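Local coordinates for protein S-adenosylmethionine-dependent methyltransferase (Clostridium acetobutylicum, PDB 1Y8C) that probably transfers a methyl group from S-adenosylmethionine to an acceptor that remains unidentified, using a Rossmann-like methyltransferase domain, at residues Glu169-Phe172 and Val177-Tyr180; Leu51-Cys56 and Glu76-Ser81. One frame throughout, in Å; residues are numbered along the deposited sequence.

How the contacts relate
Contact 2 comes first along the chain, and both of its segments precede those of contact 1. It lies within the Rossmann-like methyltransferase domain, where it joins the short helix 52-55 to helix 69-81 beside strands 40-44 and 61-65 of the seven-stranded mixed sheet. Contact 1 belongs to a separate four-stranded antiparallel sheet, built from the chain between strands 136-143 and 217-224 of the mixed sheet, and pairs its two inner strands, 164-173 and 176-186. The centres of the contacts are about 31 Å apart, on opposite sides of the chain's centre, and their nearest atoms stay about 17 Å from each other. One therefore belongs to the probable cofactor-binding fold, the other to an inserted sheet.

Contact 1 of 2, residues Glu169-Phe172 and Val177-Tyr180; sequences ENQF and VSMY
Glu169 and Tyr180 form a hydrogen-bonded antiparallel pair, with Glu169 N to Tyr180 O at 2.9 Å and Tyr180 N to Glu169 O at 3.0 Å. Gln171 and Ser178 form the next such pair: Gln171 N reaches Ser178 O at 2.8 Å with a bend to 151° at the hydrogen, whereas Ser178 N meets Gln171 O almost straight. Between and beyond them, Asn170 faces Met179, and Phe172 faces Val177, as non-hydrogen-bonded pairs. A CA-H...O contact supplements the bonding, Val177 CA lying 3.4 Å from Gln171 O.

Side-chain contacts follow the two faces. With Glu169, Gln171 and Ser178, Tyr180 shares one face; CG beside its backbone N (chi1 -53°) turns the ring so that CD1 comes 3.6 Å from Glu169 O, which sits in the ring plane at its edge. Gln171 CG passes 4.1 Å from Ser178 CB. On the other face, Asn170 runs alongside selenomethionine Met179, while Phe172 and Val177 lie as neighbours.

This beta hairpin is the centre of the four-stranded sheet. Helix 145-152 covers the Asn170, Phe172 and Val177 face through Leu152, Ser149 and Leu148, and strand 191-201 continues the sheet beyond 177-180.

Contact 2 of 2, residues Leu51-Cys56 and Glu76-Ser81; sequences LTENLC and ENKFRS
Residues 51-56, which include the short helix 52-55, approach the helical segment 76-81 most closely at Glu53 and Phe79, whose CA atoms are 6.8 Å apart, and no hydrogen bond joins the two segments. Side chains bridge the gap instead. Those of Thr52 and Phe79 cross at about a right angle, and the outer end of the ring brings Phe79 CZ to 3.5 Å from Thr52 CB and 3.7 Å from its CG2. The adjacent ring atom CE2 also lies 4.0 Å from the backbone Glu53 N. A chi1 of -36° sets Thr52 OG1 beside the backbone N, where it hydrogen-bonds to Asp43, and leaves CB and CG2 to meet the ring.

Glu53 crosses Lys78 roughly perpendicularly. Its carboxylate touches the lysine's methylene chain, OE2 being 3.5 Å from Lys78 CD. A bend at chi3 (-57°) carries the ammonium group past it: NZ is 4.4 Å from Glu53 OE1, too far for a salt bridge but near enough for some electrostatic attraction. Lys78 NZ instead hydrogen-bonds to Asn4 OD1 and Thr48 O, tying helix 69-81 to the N-terminal helix 3-15 and the loop after strand 40-44.

Within the Rossmann-like methyltransferase domain, the contact joins two helices beside parallel strands 40-44 and 61-65, where Thr52 rests on Tyr41 and Thr62. Phe79 reaches Pro86 just before strand 87-89, and helix 20-32 packs against Leu51 and Leu55.

Contact 1 of 2, residues Glu169-Phe172 and Val177-Tyr180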
loop_
_atom_site.group_PDB
_atom_site.type_symbol
_atom_site.label_atom_id
_atom_site.label_comp_id
_atom_site.label_asym_id
_atom_site.label_seq_id
_atom_site.Cartn_x
_atom_site.Cartn_y
_atom_site.Cartn_z
ATOM N N GLU A 169 -4.173 9.074 18.425
ATOM C CA GLU A 169 -4.976 8.258 19.328
ATOM C C GLU A 169 -5.493 7.005 18.607
ATOM O O GLU A 169 -6.078 7.093 17.530
ATOM C CB GLU A 169 -6.167 9.058 19.865
ATOM C CG GLU A 169 -6.521 8.729 21.309
ATOM C CD GLU A 169 -8.003 8.881 21.618
ATOM O OE1 GLU A 169 -8.570 9.955 21.332
ATOM O OE2 GLU A 169 -8.596 7.922 22.158
ATOM N N ASN A 170 -5.264 5.842 19.207
ATOM C CA ASN A 170 -5.699 4.586 18.627
ATOM C C ASN A 170 -6.863 3.996 19.388
ATOM O O ASN A 170 -6.873 3.979 20.614
ATOM C CB ASN A 170 -4.550 3.574 18.613
ATOM C CG ASN A 170 -3.627 3.749 17.417
ATOM O OD1 ASN A 170 -2.403 3.685 17.551
ATOM N ND2 ASN A 170 -4.208 3.952 16.239
ATOM N N GLN A 171 -7.852 3.516 18.653
ATOM C CA GLN A 171 -9.016 2.898 19.259
ATOM C C GLN A 171 -9.177 1.544 18.582
ATOM O O GLN A 171 -9.425 1.470 17.379
ATOM C CB GLN A 171 -10.243 3.794 19.039
ATOM C CG GLN A 171 -11.582 3.071 18.927
ATOM C CD GLN A 171 -11.929 2.249 20.153
ATOM O OE1 GLN A 171 -12.838 1.416 20.112
ATOM N NE2 GLN A 171 -11.218 2.482 21.253
ATOM N N PHE A 172 -8.990 0.471 19.341
ATOM C CA PHE A 172 -9.136 -0.868 18.785
ATOM C C PHE A 172 -10.386 -1.516 19.333
ATOM O O PHE A 172 -10.617 -1.512 20.545
ATOM C CB PHE A 172 -7.934 -1.757 19.107
ATOM C CG PHE A 172 -8.036 -3.135 18.505
ATOM C CD1 PHE A 172 -8.112 -3.300 17.121
ATOM C CD2 PHE A 172 -8.041 -4.266 19.311
ATOM C CE1 PHE A 172 -8.209 -4.566 16.547
ATOM C CE2 PHE A 172 -8.139 -5.540 18.748
ATOM C CZ PHE A 172 -8.214 -5.691 17.363
ATOM N N VAL A 177 -9.331 -1.180 13.886
ATOM C CA VAL A 177 -8.537 -0.156 14.542
ATOM C C VAL A 177 -8.885 1.202 13.972
ATOM O O VAL A 177 -8.842 1.401 12.762
ATOM C CB VAL A 177 -7.036 -0.378 14.317
ATOM C CG1 VAL A 177 -6.238 0.757 14.945
ATOM C CG2 VAL A 177 -6.620 -1.698 14.911
ATOM N N SER A 178 -9.231 2.142 14.836
ATOM C CA SER A 178 -9.552 3.479 14.362
ATOM C C SER A 178 -8.438 4.415 14.813
ATOM O O SER A 178 -8.141 4.519 16.002
ATOM C CB SER A 178 -10.893 3.914 14.930
ATOM O OG SER A 178 -11.830 2.859 14.780
HETATM N N MSE A 179 -7.814 5.079 13.852
HETATM C CA MSE A 179 -6.716 5.974 14.142
HETATM C C MSE A 179 -7.107 7.416 13.912
HETATM O O MSE A 179 -7.599 7.776 12.846
HETATM C CB MSE A 179 -5.530 5.632 13.250
HETATM C CG MSE A 179 -5.196 4.151 13.183
HETATM SE SE MSE A 179 -3.767 3.798 11.915
HETATM C CE MSE A 179 -4.754 2.823 10.567
ATOM N N TYR A 180 -6.884 8.246 14.916
ATOM C CA TYR A 180 -7.197 9.655 14.793
ATOM C C TYR A 180 -5.881 10.385 14.990
ATOM O O TYR A 180 -5.240 10.256 16.035
ATOM C CB TYR A 180 -8.215 10.059 15.857
ATOM C CG TYR A 180 -9.463 9.198 15.863
ATOM C CD1 TYR A 180 -9.419 7.877 16.317
ATOM C CD2 TYR A 180 -10.686 9.700 15.418
ATOM C CE1 TYR A 180 -10.562 7.080 16.332
ATOM C CE2 TYR A 180 -11.837 8.911 15.431
ATOM C CZ TYR A 180 -11.769 7.603 15.891
ATOM O OH TYR A 180 -12.905 6.818 15.946
#

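Contact 2 of 2, residues Leu51-Cys56 and Glu76-Ser81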
loop_
_atom_site.group_PDB
_atom_site.type_symbol
_atom_site.label_atom_id
_atom_site.label_comp_id
_atom_site.label_asym_id
_atom_site.label_seq_id
_atom_site.Cartn_x
_atom_site.Cartn_y
_atom_site.Cartn_z
ATOM N N LEU A 51 6.264 4.903 -4.617
ATOM C CA LEU A 51 6.689 3.560 -4.944
ATOM C C LEU A 51 6.628 3.403 -6.463
ATOM O O LEU A 51 7.422 2.684 -7.065
ATOM C CB LEU A 51 5.752 2.584 -4.248
ATOM C CG LEU A 51 6.248 1.219 -3.799
ATOM C CD1 LEU A 51 5.466 0.809 -2.568
ATOM C CD2 LEU A 51 6.089 0.207 -4.901
ATOM N N THR A 52 5.690 4.109 -7.079
ATOM C CA THR A 52 5.500 4.050 -8.521
ATOM C C THR A 52 6.711 4.585 -9.281
ATOM O O THR A 52 7.125 4.004 -10.291
ATOM C CB THR A 52 4.265 4.862 -8.943
ATOM O OG1 THR A 52 3.246 4.727 -7.945
ATOM C CG2 THR A 52 3.730 4.359 -10.270
ATOM N N GLU A 53 7.274 5.692 -8.802
ATOM C CA GLU A 53 8.429 6.300 -9.459
ATOM C C GLU A 53 9.645 5.374 -9.470
ATOM O O GLU A 53 10.556 5.562 -10.262
ATOM C CB GLU A 53 8.800 7.622 -8.786
ATOM C CG GLU A 53 9.271 7.459 -7.360
ATOM C CD GLU A 53 9.703 8.759 -6.718
ATOM O OE1 GLU A 53 9.813 8.783 -5.471
ATOM O OE2 GLU A 53 9.944 9.752 -7.441
ATOM N N ASN A 54 9.664 4.374 -8.600
ATOM C CA ASN A 54 10.784 3.447 -8.567
ATOM C C ASN A 54 10.611 2.285 -9.543
ATOM O O ASN A 54 11.575 1.850 -10.168
ATOM C CB ASN A 54 10.970 2.891 -7.152
ATOM C CG ASN A 54 11.588 3.899 -6.208
ATOM O OD1 ASN A 54 11.502 5.104 -6.433
ATOM N ND2 ASN A 54 12.209 3.411 -5.136
ATOM N N LEU A 55 9.381 1.790 -9.673
ATOM C CA LEU A 55 9.074 0.645 -10.533
ATOM C C LEU A 55 8.642 1.027 -11.945
ATOM O O LEU A 55 8.886 0.289 -12.898
ATOM C CB LEU A 55 7.972 -0.193 -9.882
ATOM C CG LEU A 55 8.269 -0.769 -8.505
ATOM C CD1 LEU A 55 6.983 -1.142 -7.811
ATOM C CD2 LEU A 55 9.178 -1.974 -8.650
ATOM N N CYS A 56 7.994 2.176 -12.069
ATOM C CA CYS A 56 7.526 2.654 -13.362
ATOM C C CYS A 56 8.604 2.653 -14.462
ATOM O O CYS A 56 8.344 2.222 -15.589
ATOM C CB CYS A 56 6.943 4.058 -13.208
ATOM S SG CYS A 56 6.661 4.874 -14.771
ATOM N N GLU A 76 1.150 12.902 -10.281
ATOM C CA GLU A 76 1.253 13.357 -11.661
ATOM C C GLU A 76 2.351 14.404 -11.824
ATOM O O GLU A 76 3.134 14.350 -12.775
ATOM C CB GLU A 76 -0.073 13.938 -12.136
ATOM C CG GLU A 76 -0.045 14.412 -13.575
ATOM C CD GLU A 76 -1.426 14.744 -14.099
ATOM O OE1 GLU A 76 -2.031 15.737 -13.618
ATOM O OE2 GLU A 76 -1.907 14.001 -14.993
ATOM N N ASN A 77 2.416 15.357 -10.904
ATOM C CA ASN A 77 3.447 16.378 -10.993
ATOM C C ASN A 77 4.822 15.744 -10.846
ATOM O O ASN A 77 5.773 16.114 -11.544
ATOM C CB ASN A 77 3.231 17.430 -9.921
ATOM C CG ASN A 77 1.887 18.100 -10.053
ATOM O OD1 ASN A 77 1.486 18.500 -11.153
ATOM N ND2 ASN A 77 1.174 18.225 -8.936
ATOM N N LYS A 78 4.916 14.782 -9.938
ATOM C CA LYS A 78 6.157 14.072 -9.704
ATOM C C LYS A 78 6.540 13.309 -10.966
ATOM O O LYS A 78 7.629 13.485 -11.502
ATOM C CB LYS A 78 5.976 13.113 -8.532
ATOM C CG LYS A 78 7.155 12.196 -8.270
ATOM C CD LYS A 78 6.914 11.361 -7.019
ATOM C CE LYS A 78 6.654 12.243 -5.815
ATOM N NZ LYS A 78 6.399 11.397 -4.631
ATOM N N PHE A 79 5.642 12.464 -11.449
ATOM C CA PHE A 79 5.928 11.700 -12.653
ATOM C C PHE A 79 6.403 12.612 -13.781
ATOM O O PHE A 79 7.381 12.316 -14.458
ATOM C CB PHE A 79 4.687 10.926 -13.084
ATOM C CG PHE A 79 4.218 9.931 -12.064
ATOM C CD1 PHE A 79 2.883 9.541 -12.022
ATOM C CD2 PHE A 79 5.115 9.363 -11.159
ATOM C CE1 PHE A 79 2.445 8.600 -11.102
ATOM C CE2 PHE A 79 4.687 8.421 -10.235
ATOM C CZ PHE A 79 3.350 8.037 -10.206
ATOM N N ARG A 80 5.713 13.729 -13.969
ATOM C CA ARG A 80 6.069 14.672 -15.016
ATOM C C ARG A 80 7.474 15.247 -14.871
ATOM O O ARG A 80 8.224 15.304 -15.841
ATOM C CB ARG A 80 5.045 15.807 -15.063
ATOM C CG ARG A 80 3.766 15.437 -15.790
ATOM C CD ARG A 80 2.669 16.469 -15.567
ATOM N NE ARG A 80 1.544 16.248 -16.471
ATOM C CZ ARG A 80 0.358 16.841 -16.357
ATOM N NH1 ARG A 80 0.133 17.699 -15.366
ATOM N NH2 ARG A 80 -0.603 16.581 -17.241
ATOM N N SER A 81 7.835 15.668 -13.666
ATOM C CA SER A 81 9.157 16.239 -13.450
ATOM C C SER A 81 10.259 15.205 -13.654
ATOM O O SER A 81 11.440 15.547 -13.706
ATOM C CB SER A 81 9.264 16.824 -12.044
ATOM O OG SER A 81 9.420 15.805 -11.082
#